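Local coordinates for FAD-binding oxidoreductase (Gulosibacter chungangensis, PDB 7PBG) that oxidises 4-ethylphenol with a covalently bound FAD cofactor, dehydrogenating the alkyl side chain of 4-alkylphenols to give products such as 4-vinylphenol, at the interface of chains A and B. Sequence-based numbering; all coordinates share one arbitrary frame. Chains: chain A/B, FAD-binding oxidoreductase.

The interface of chains A and B. Residues chain A 493, 496, 499-500, 503; chain B 186, 188, 190-191.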
# COMPACT_ATOMS: atom_id res chain seq x y z
N ASN A 493 -11.02 16.68 -14.24
CA ASN A 493 -10.13 17.15 -15.31
C ASN A 493 -10.30 16.30 -16.57
O ASN A 493 -9.32 15.72 -17.09
CB ASN A 493 -8.68 17.24 -14.83
CG ASN A 493 -7.82 17.94 -15.84
OD1 ASN A 493 -8.35 18.72 -16.64
ND2 ASN A 493 -6.53 17.66 -15.85
N ILE A 496 -8.94 12.62 -16.41
CA ILE A 496 -7.46 12.48 -16.45
C ILE A 496 -7.08 11.10 -15.89
O ILE A 496 -6.10 10.56 -16.35
CB ILE A 496 -6.73 13.66 -15.79
CG1 ILE A 496 -5.21 13.60 -16.02
CG2 ILE A 496 -7.09 13.78 -14.32
CD1 ILE A 496 -4.75 13.53 -17.47
N ARG A 499 -7.55 8.61 -18.73
CA ARG A 499 -6.54 8.92 -19.76
C ARG A 499 -5.14 8.46 -19.29
O ARG A 499 -4.36 8.05 -20.11
CB ARG A 499 -6.62 10.40 -20.14
CG ARG A 499 -7.93 10.76 -20.83
CD ARG A 499 -7.99 12.13 -21.44
NE ARG A 499 -8.10 13.18 -20.45
CZ ARG A 499 -7.24 14.18 -20.26
NH1 ARG A 499 -6.12 14.28 -20.95
NH2 ARG A 499 -7.51 15.09 -19.36
N SER A 500 -4.82 8.53 -18.01
CA SER A 500 -3.53 8.10 -17.46
C SER A 500 -3.50 6.57 -17.45
O SER A 500 -2.51 6.00 -17.88
CB SER A 500 -3.31 8.67 -16.09
OG SER A 500 -3.29 10.09 -16.15
N ARG A 503 -2.73 5.63 -21.03
CA ARG A 503 -1.30 5.81 -21.38
C ARG A 503 -0.45 4.65 -20.86
O ARG A 503 0.40 4.16 -21.60
CB ARG A 503 -0.77 7.12 -20.81
CG ARG A 503 -1.38 8.33 -21.49
CD ARG A 503 -0.40 9.47 -21.60
NE ARG A 503 -1.14 10.66 -21.99
CZ ARG A 503 -1.11 11.83 -21.36
NH1 ARG A 503 -1.84 12.83 -21.82
NH2 ARG A 503 -0.36 12.01 -20.28
N LEU B 186 1.29 16.28 -14.18
CA LEU B 186 1.99 15.34 -15.08
C LEU B 186 2.91 16.15 -16.00
O LEU B 186 2.83 17.39 -16.00
CB LEU B 186 0.95 14.49 -15.83
CG LEU B 186 0.09 13.58 -14.95
CD1 LEU B 186 -1.05 12.96 -15.78
CD2 LEU B 186 0.90 12.44 -14.33
N ASP B 188 3.05 16.69 -19.08
CA ASP B 188 2.44 17.56 -20.12
C ASP B 188 1.73 18.75 -19.50
O ASP B 188 1.13 19.53 -20.27
CB ASP B 188 1.45 16.80 -21.01
CG ASP B 188 0.26 16.22 -20.28
OD1 ASP B 188 0.24 16.28 -19.01
OD2 ASP B 188 -0.58 15.63 -20.99
N GLU B 190 -0.89 18.44 -17.28
CA GLU B 190 -2.27 18.07 -16.86
C GLU B 190 -2.23 17.76 -15.38
O GLU B 190 -1.25 17.14 -14.93
CB GLU B 190 -2.79 16.83 -17.57
CG GLU B 190 -2.96 17.00 -19.06
CD GLU B 190 -4.38 17.34 -19.47
OE1 GLU B 190 -5.08 17.99 -18.67
OE2 GLU B 190 -4.79 16.90 -20.55
N VAL B 191 -3.29 18.11 -14.68
CA VAL B 191 -3.46 17.86 -13.22
C VAL B 191 -4.23 16.54 -13.06
O VAL B 191 -5.33 16.39 -13.63
CB VAL B 191 -4.16 19.00 -12.49
CG1 VAL B 191 -4.40 18.66 -11.03
CG2 VAL B 191 -3.36 20.26 -12.58
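A:Arg499 and A:Arg503, on one face of helix 492-508, meet B:Glu190 and B:Asp188 on the turn between strands 179-186 and 191-193. The patch belongs to a two-fold symmetric interface and therefore occurs twice in the deposited dimer; the structure alone does not establish that this dimer is the biological form.

Two salt bridges supply the charge pairing. A:Arg499 NH1 lies 3.0 Å from B:Glu190 OE2, which sits close to the guanidinium plane, whereas the nitrogen approaches from above the carboxylate; NH1 makes the main bond and NH2 adds a weak one to the same OE2, the two planes being well turned from each other. In the second, A:Arg503 NH1 reaches B:Asp188 OD2 at 3.2 Å, on the syn side but tilted out of the carboxylate plane, with the two flat groups nearly perpendicular (85°).

Hydrogen bonds centre on the side-chain amide of A:Asn493, which a chi1 of -170° carries away from the backbone N and toward chain B. There its ND2 donates to the backbone carbonyl B:Val191 O at 2.8 Å, nearly in the amide plane. It also donates to the carboxylate oxygen B:Glu190 OE1 at 3.2 Å, which is tilted from the amide plane and met from above the carboxylate plane. B:Glu190 consequently shares its two oxygens between different partners, which should restrict rotation of the carboxylate.

Apolar packing lies beneath the polar groups: A:Ile496 CD1 is 3.8 Å from B:Glu190 CB and also covers one face of the A:Arg499 guanidinium near its rim. B:Leu186 points its CD1 at the A:Ile496 tip and the A:Ser500 hydroxyl.

Second-shell bonds would help to position the charged groups on both sides. B:Glu190 N donates to B:Asp188 OD1 at 3.0 Å, which would help to hold the aspartate carboxylate and the turn, while A:Arg499 NH2 donates to A:Asn493 O at 3.0 Å, with that carbonyl oxygen 7° out of the guanidinium plane.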